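Local coordinates for protein cyanuric acid amidohydrolase (Azorhizobium caulinodans, PDB 4NQ3) that hydrolytically opens the s-triazine ring of cyanuric acid, giving carboxybiuret, which decarboxylates to biuret, in the breakdown of s-triazine compounds such as atrazine and melamine, at residues I212-S226 and S333-P346. Numbering follows the deposited sequence.
With MG (magnesium ion), chain K; BR8 (barbituric acid), chain C.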
ATOM      1  N   ILE A 212       4.800 -28.365  10.269  1.00 35.52           N
ATOM      2  CA  ILE A 212       5.287 -27.257   9.448  1.00 34.31           C
ATOM      3  C   ILE A 212       4.482 -25.972   9.597  1.00 32.83           C
ATOM      4  O   ILE A 212       3.274 -25.929   9.309  1.00 31.37           O
ATOM      5  CB  ILE A 212       5.302 -27.661   7.952  1.00 36.73           C
ATOM      6  CG1 ILE A 212       6.185 -28.907   7.771  1.00 25.31           C
ATOM      7  CG2 ILE A 212       5.763 -26.490   7.094  1.00 24.59           C
ATOM      8  CD1 ILE A 212       6.133 -29.523   6.412  1.00 31.83           C
ATOM      9  N   CYS A 213       5.184 -24.909   9.980  1.00 32.22           N
ATOM     10  CA  CYS A 213       4.553 -23.616  10.285  1.00 35.91           C
ATOM     11  C   CYS A 213       3.481 -23.774  11.349  1.00 36.50           C
ATOM     12  O   CYS A 213       2.417 -23.166  11.260  1.00 44.57           O
ATOM     13  CB  CYS A 213       3.939 -22.990   9.040  1.00 34.03           C
ATOM     14  SG  CYS A 213       5.175 -22.411   7.883  1.00 34.18           S
ATOM     15  N   ALA A 214       3.774 -24.611  12.337  1.00 31.61           N
ATOM     16  CA  ALA A 214       2.882 -24.854  13.459  1.00 33.92           C
ATOM     17  C   ALA A 214       3.715 -24.919  14.738  1.00 35.45           C
ATOM     18  O   ALA A 214       3.450 -24.188  15.684  1.00 46.57           O
ATOM     19  CB  ALA A 214       2.095 -26.124  13.247  1.00 28.88           C
ATOM     20  N   ASP A 215       4.728 -25.786  14.761  1.00 34.40           N
ATOM     21  CA  ASP A 215       5.650 -25.870  15.898  1.00 38.49           C
ATOM     22  C   ASP A 215       6.883 -24.993  15.686  1.00 36.90           C
ATOM     23  O   ASP A 215       7.936 -25.479  15.253  1.00 38.55           O
ATOM     24  CB  ASP A 215       6.084 -27.321  16.152  1.00 47.13           C
ATOM     25  CG  ASP A 215       6.842 -27.495  17.481  1.00 57.20           C
ATOM     26  OD1 ASP A 215       7.087 -26.484  18.185  1.00 56.84           O
ATOM     27  OD2 ASP A 215       7.201 -28.651  17.819  1.00 62.12           O
ATOM     28  N   TYR A 216       6.772 -23.705  15.993  1.00 33.26           N
ATOM     29  CA  TYR A 216       7.895 -22.816  15.735  1.00 31.61           C
ATOM     30  C   TYR A 216       8.981 -23.018  16.797  1.00 33.12           C
ATOM     31  O   TYR A 216       9.932 -22.242  16.895  1.00 40.25           O
ATOM     32  CB  TYR A 216       7.426 -21.359  15.650  1.00 29.90           C
ATOM     33  CG  TYR A 216       6.542 -21.088  14.437  1.00 35.38           C
ATOM     34  CD1 TYR A 216       7.055 -21.123  13.137  1.00 39.52           C
ATOM     35  CD2 TYR A 216       5.185 -20.808  14.594  1.00 46.39           C
ATOM     36  CE1 TYR A 216       6.226 -20.877  12.018  1.00 42.48           C
ATOM     37  CE2 TYR A 216       4.349 -20.560  13.495  1.00 50.32           C
ATOM     38  CZ  TYR A 216       4.868 -20.595  12.213  1.00 50.99           C
ATOM     39  OH  TYR A 216       4.017 -20.347  11.148  1.00 52.61           O
ATOM     40  N   GLY A 217       8.864 -24.105  17.556  1.00 33.98           N
ATOM     41  CA  GLY A 217       9.917 -24.509  18.474  1.00 29.72           C
ATOM     42  C   GLY A 217      10.986 -25.301  17.753  1.00 40.13           C
ATOM     43  O   GLY A 217      12.134 -25.340  18.180  1.00 40.52           O
ATOM     44  N   LEU A 218      10.610 -25.904  16.627  1.00 43.93           N
ATOM     45  CA  LEU A 218      11.558 -26.524  15.715  1.00 31.62           C
ATOM     46  C   LEU A 218      12.116 -25.451  14.799  1.00 34.95           C
ATOM     47  O   LEU A 218      11.364 -24.851  14.032  1.00 31.77           O
ATOM     48  CB  LEU A 218      10.874 -27.594  14.875  1.00 30.05           C
ATOM     49  CG  LEU A 218      10.067 -28.634  15.637  1.00 30.71           C
ATOM     50  CD1 LEU A 218       9.256 -29.424  14.655  1.00 28.29           C
ATOM     51  CD2 LEU A 218      10.981 -29.530  16.442  1.00 28.99           C
ATOM     52  N   TRP A 219      13.412 -25.178  14.894  1.00 27.09           N
ATOM     53  CA  TRP A 219      14.024 -24.227  13.986  1.00 26.42           C
ATOM     54  C   TRP A 219      15.512 -24.470  13.821  1.00 33.53           C
ATOM     55  O   TRP A 219      16.147 -25.134  14.641  1.00 33.94           O
ATOM     56  CB  TRP A 219      13.785 -22.781  14.434  1.00 26.62           C
ATOM     57  CG  TRP A 219      14.144 -22.458  15.854  1.00 33.55           C
ATOM     58  CD1 TRP A 219      13.299 -22.454  16.933  1.00 28.15           C
ATOM     59  CD2 TRP A 219      15.435 -22.062  16.354  1.00 34.35           C
ATOM     60  NE1 TRP A 219      13.988 -22.088  18.067  1.00 30.01           N
ATOM     61  CE2 TRP A 219      15.299 -21.848  17.739  1.00 31.26           C
ATOM     62  CE3 TRP A 219      16.691 -21.871  15.764  1.00 37.96           C
ATOM     63  CZ2 TRP A 219      16.368 -21.452  18.541  1.00 28.83           C
ATOM     64  CZ3 TRP A 219      17.755 -21.478  16.571  1.00 33.53           C
ATOM     65  CH2 TRP A 219      17.583 -21.276  17.943  1.00 33.78           C
ATOM     66  N   SER A 220      16.041 -23.946  12.720  1.00 31.96           N
ATOM     67  CA  SER A 220      17.467 -23.979  12.419  1.00 32.61           C
ATOM     68  C   SER A 220      18.109 -22.642  12.753  1.00 36.92           C
ATOM     69  O   SER A 220      17.517 -21.579  12.531  1.00 42.30           O
ATOM     70  CB  SER A 220      17.703 -24.306  10.942  1.00 29.95           C
ATOM     71  OG  SER A 220      18.985 -23.850  10.545  1.00 27.39           O
ATOM     72  N   ALA A 221      19.329 -22.686  13.265  1.00 35.63           N
ATOM     73  CA  ALA A 221      20.084 -21.459  13.498  1.00 37.05           C
ATOM     74  C   ALA A 221      20.816 -21.012  12.224  1.00 37.68           C
ATOM     75  O   ALA A 221      21.534 -20.009  12.230  1.00 32.62           O
ATOM     76  CB  ALA A 221      21.079 -21.662  14.635  1.00 36.17           C
ATOM     77  N   ARG A 222      20.642 -21.745  11.132  1.00 24.40           N
ATOM     78  CA  ARG A 222      21.428 -21.420   9.969  1.00 30.44           C
ATOM     79  C   ARG A 222      20.617 -21.247   8.696  1.00 33.77           C
ATOM     80  O   ARG A 222      21.122 -20.717   7.693  1.00 38.02           O
ATOM     81  CB  ARG A 222      22.503 -22.482   9.793  1.00 29.74           C
ATOM     82  CG  ARG A 222      23.689 -22.116  10.659  1.00 37.64           C
ATOM     83  CD  ARG A 222      24.537 -23.275  11.059  1.00 41.17           C
ATOM     84  NE  ARG A 222      23.830 -24.181  11.946  1.00 36.99           N
ATOM     85  CZ  ARG A 222      24.274 -25.395  12.224  1.00 43.12           C
ATOM     86  NH1 ARG A 222      25.422 -25.797  11.705  1.00 43.05           N
ATOM     87  NH2 ARG A 222      23.585 -26.203  13.013  1.00 52.66           N
ATOM     88  N   ALA A 223      19.347 -21.628   8.759  1.00 31.46           N
ATOM     89  CA  ALA A 223      18.458 -21.516   7.610  1.00 31.31           C
ATOM     90  C   ALA A 223      18.163 -20.063   7.254  1.00 32.95           C
ATOM     91  O   ALA A 223      17.871 -19.245   8.126  1.00 31.11           O
ATOM     92  CB  ALA A 223      17.147 -22.279   7.872  1.00 30.52           C
ATOM     93  N   SER A 224      18.253 -19.744   5.967  1.00 32.00           N
ATOM     94  CA  SER A 224      17.745 -18.472   5.482  1.00 27.47           C
ATOM     95  C   SER A 224      16.970 -18.681   4.177  1.00 25.80           C
ATOM     96  O   SER A 224      17.548 -18.942   3.140  1.00 24.65           O
ATOM     97  CB  SER A 224      18.875 -17.485   5.286  1.00 25.87           C
ATOM     98  OG  SER A 224      18.390 -16.321   4.648  1.00 30.88           O
ATOM     99  N   CYS A 225      15.649 -18.584   4.234  1.00 29.98           N
ATOM    100  CA  CYS A 225      14.829 -18.904   3.073  1.00 27.64           C
ATOM    101  C   CYS A 225      14.093 -17.712   2.501  1.00 26.71           C
ATOM    102  O   CYS A 225      13.548 -16.890   3.236  1.00 35.37           O
ATOM    103  CB  CYS A 225      13.852 -19.985   3.453  1.00 27.27           C
ATOM    104  SG  CYS A 225      14.778 -21.362   4.117  1.00 41.60           S
ATOM    105  N   SER A 226      14.088 -17.632   1.179  1.00 23.35           N
ATOM    106  CA  SER A 226      13.499 -16.522   0.450  1.00 19.34           C
ATOM    107  C   SER A 226      12.638 -17.090  -0.680  1.00 21.49           C
ATOM    108  O   SER A 226      13.116 -17.879  -1.514  1.00 20.68           O
ATOM    109  CB  SER A 226      14.597 -15.605  -0.090  1.00 24.58           C
ATOM    110  OG  SER A 226      14.065 -14.555  -0.864  1.00 25.81           O
ATOM    111  N   SER A 333      16.189 -10.201   4.854  1.00 31.47           N
ATOM    112  CA  SER A 333      15.148 -10.992   4.218  1.00 32.67           C
ATOM    113  C   SER A 333      14.026 -11.267   5.234  1.00 37.49           C
ATOM    114  O   SER A 333      14.306 -11.576   6.387  1.00 44.49           O
ATOM    115  CB  SER A 333      15.755 -12.290   3.695  1.00 29.47           C
ATOM    116  OG  SER A 333      14.747 -13.189   3.312  1.00 35.54           O
ATOM    117  N   GLY A 334      12.768 -11.132   4.827  1.00 33.17           N
ATOM    118  CA  GLY A 334      11.658 -11.199   5.775  1.00 31.01           C
ATOM    119  C   GLY A 334      11.036 -12.575   5.892  1.00 28.78           C
ATOM    120  O   GLY A 334      11.109 -13.362   4.965  1.00 29.72           O
ATOM    121  N   GLY A 335      10.422 -12.866   7.032  1.00 29.47           N
ATOM    122  CA  GLY A 335       9.719 -14.122   7.239  1.00 29.48           C
ATOM    123  C   GLY A 335      10.654 -15.217   7.715  1.00 36.25           C
ATOM    124  O   GLY A 335      11.385 -15.821   6.926  1.00 46.16           O
ATOM    125  N   GLY A 336      10.621 -15.501   9.010  1.00 30.99           N
ATOM    126  CA  GLY A 336      11.596 -16.409   9.561  1.00 23.89           C
ATOM    127  C   GLY A 336      10.995 -17.676  10.094  1.00 31.15           C
ATOM    128  O   GLY A 336      11.377 -18.138  11.192  1.00 32.29           O
ATOM    129  N   GLU A 337      10.077 -18.251   9.310  1.00 30.35           N
ATOM    130  CA  GLU A 337       9.439 -19.521   9.671  1.00 24.95           C
ATOM    131  C   GLU A 337      10.495 -20.609   9.889  1.00 29.10           C
ATOM    132  O   GLU A 337      11.202 -20.994   8.957  1.00 38.03           O
ATOM    133  CB  GLU A 337       8.464 -19.954   8.590  1.00 25.96           C
ATOM    134  CG  GLU A 337       7.257 -19.041   8.414  1.00 32.44           C
ATOM    135  CD  GLU A 337       7.527 -17.859   7.485  1.00 38.28           C
ATOM    136  OE1 GLU A 337       8.678 -17.724   7.007  1.00 35.11           O
ATOM    137  OE2 GLU A 337       6.578 -17.073   7.229  1.00 42.66           O
ATOM    138  N   HIS A 338      10.618 -21.088  11.120  1.00 29.07           N
ATOM    139  CA  HIS A 338      11.621 -22.104  11.461  1.00 24.08           C
ATOM    140  C   HIS A 338      13.041 -21.645  11.203  1.00 30.79           C
ATOM    141  O   HIS A 338      13.958 -22.467  11.114  1.00 28.34           O
ATOM    142  CB  HIS A 338      11.360 -23.394  10.694  1.00 23.93           C
ATOM    143  CG  HIS A 338       9.989 -23.942  10.910  1.00 25.23           C
ATOM    144  ND1 HIS A 338       9.606 -24.537  12.092  1.00 26.37           N
ATOM    145  CD2 HIS A 338       8.895 -23.945  10.116  1.00 27.58           C
ATOM    146  CE1 HIS A 338       8.340 -24.900  12.007  1.00 29.94           C
ATOM    147  NE2 HIS A 338       7.887 -24.560  10.814  1.00 28.80           N
ATOM    148  N   GLN A 339      13.222 -20.331  11.085  1.00 29.01           N
ATOM    149  CA  GLN A 339      14.554 -19.760  10.930  1.00 28.56           C
ATOM    150  C   GLN A 339      14.883 -18.946  12.164  1.00 30.98           C
ATOM    151  O   GLN A 339      14.542 -17.775  12.265  1.00 41.48           O
ATOM    152  CB  GLN A 339      14.616 -18.923   9.665  1.00 24.99           C
ATOM    153  CG  GLN A 339      14.136 -19.731   8.476  1.00 26.75           C
ATOM    154  CD  GLN A 339      13.685 -18.867   7.317  1.00 29.79           C
ATOM    155  OE1 GLN A 339      14.463 -18.104   6.741  1.00 29.86           O
ATOM    156  NE2 GLN A 339      12.410 -18.970   6.979  1.00 39.01           N
ATOM    157  N   GLY A 340      15.505 -19.582  13.141  1.00 31.48           N
ATOM    158  CA  GLY A 340      15.643 -18.938  14.433  1.00 34.96           C
ATOM    159  C   GLY A 340      14.320 -19.081  15.150  1.00 30.06           C
ATOM    160  O   GLY A 340      13.363 -19.600  14.584  1.00 29.26           O
ATOM    161  N   PRO A 341      14.263 -18.630  16.401  1.00 32.91           N
ATOM    162  CA  PRO A 341      13.072 -18.623  17.262  1.00 30.48           C
ATOM    163  C   PRO A 341      11.946 -17.761  16.715  1.00 32.98           C
ATOM    164  O   PRO A 341      12.187 -16.943  15.829  1.00 37.42           O
ATOM    165  CB  PRO A 341      13.593 -18.021  18.547  1.00 27.82           C
ATOM    166  CG  PRO A 341      14.760 -17.175  18.122  1.00 27.18           C
ATOM    167  CD  PRO A 341      15.416 -17.987  17.049  1.00 36.92           C
ATOM    168  N   ASP A 342      10.729 -17.916  17.228  1.00 33.91           N
ATOM    169  CA  ASP A 342       9.657 -17.037  16.765  1.00 42.45           C
ATOM    170  C   ASP A 342       9.983 -15.571  17.073  1.00 45.64           C
ATOM    171  O   ASP A 342      10.161 -15.186  18.241  1.00 51.15           O
ATOM    172  CB  ASP A 342       8.308 -17.397  17.390  1.00 44.43           C
ATOM    173  CG  ASP A 342       7.202 -16.411  16.992  1.00 55.01           C
ATOM    174  OD1 ASP A 342       6.699 -16.499  15.844  1.00 50.44           O
ATOM    175  OD2 ASP A 342       6.844 -15.542  17.831  1.00 67.78           O
ATOM    176  N   GLY A 343      10.043 -14.755  16.023  1.00 36.41           N
ATOM    177  CA  GLY A 343      10.326 -13.350  16.200  1.00 33.80           C
ATOM    178  C   GLY A 343      11.795 -13.060  15.978  1.00 36.13           C
ATOM    179  O   GLY A 343      12.206 -11.899  15.915  1.00 42.53           O
ATOM    180  N   GLY A 344      12.601 -14.105  15.870  1.00 27.66           N
ATOM    181  CA  GLY A 344      14.013 -13.904  15.601  1.00 34.84           C
ATOM    182  C   GLY A 344      14.433 -14.428  14.232  1.00 30.97           C
ATOM    183  O   GLY A 344      13.608 -14.685  13.339  1.00 31.48           O
ATOM    184  N   GLY A 345      15.736 -14.561  14.049  1.00 25.25           N
ATOM    185  CA  GLY A 345      16.247 -15.065  12.798  1.00 23.88           C
ATOM    186  C   GLY A 345      17.753 -15.117  12.856  1.00 35.94           C
ATOM    187  O   GLY A 345      18.378 -14.443  13.685  1.00 37.10           O
ATOM    188  N   PRO A 346      18.352 -15.936  11.987  1.00 29.94           N
ATOM    189  CA  PRO A 346      19.811 -15.997  11.875  1.00 28.59           C
ATOM    190  C   PRO A 346      20.371 -14.699  11.320  1.00 34.85           C
ATOM    191  O   PRO A 346      19.717 -13.998  10.519  1.00 34.59           O
ATOM    192  CB  PRO A 346      20.048 -17.140  10.888  1.00 25.05           C
ATOM    193  CG  PRO A 346      18.776 -17.942  10.924  1.00 28.51           C
ATOM    194  CD  PRO A 346      17.689 -16.920  11.119  1.00 25.97           C
TER
HETATM  195 MG    MG K 409      12.537 -17.049  13.334  1.00 38.94          MG
HETATM  196  N1  BR8 C 401      10.921 -13.184  -0.716  1.00 21.67           N
HETATM  197  C2  BR8 C 401      11.470 -11.997  -1.058  1.00 23.39           C
HETATM  198  O2  BR8 C 401      11.424 -11.660  -2.226  1.00 22.38           O
HETATM  199  N3  BR8 C 401      12.047 -11.200  -0.111  1.00 31.64           N
HETATM  200  C4  BR8 C 401      12.092 -11.576   1.256  1.00 29.46           C
HETATM  201  O4  BR8 C 401      12.613 -10.829   2.079  1.00 35.02           O
HETATM  202  C5  BR8 C 401      11.545 -12.910   1.768  1.00 22.87           C
HETATM  203  C6  BR8 C 401      10.933 -13.660   0.593  1.00 18.61           C
HETATM  204  O8  BR8 C 401      10.415 -14.736   0.788  1.00 24.37           O
HETATM  205  O   HOH W   1      16.826 -15.033   2.599  1.00 41.11           O
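Trp219 lays one face of its indole on the peptide link between Gly340 and Pro341, with Pro341 N over the ring centre and Pro341 CD making a CH-pi contact 3.8 Å from the six-membered ring centroid; Ala221 CA lies at the indole edge. On the His338 imidazole, Tyr216 CD1 sits over one face near the rim, the two planes 34° apart. Both ring nitrogens hydrogen-bond in plane at the edge. ND1 donates almost straight to Leu218 O at 2.6 Å; NE2 accepts from Cys213 N at 2.9 Å. Gripped at both nitrogens, the imidazole is fixed in rotation and pins the 213-218 loop. Were Trp219 an alanine, the Gly340-Pro341 peptide would probably lose its aromatic cover and Pro341 CD its CH-pi partner. Ser220 bridges Gln339 through two backbone hydrogen bonds, Ser220 N to His338 O and Gly340 N to Ser220 O. Extended beyond CG (chi2 159°), Gln339 reaches strand 223-227, where OE1 accepts from Cys225 N. Gln339, Pro341 and Gly344 offer carbonyl oxygens to magnesium, and Glu337 salt-bridges substrate-binding Arg188. The segments, assigned to repeating units B and C, meet at a magnesium-binding loop beside the active site that holds barbituric acid, where nucleophile Ser226 hydrogen-bonds Lys156 in one of three potential Ser-Lys dyads.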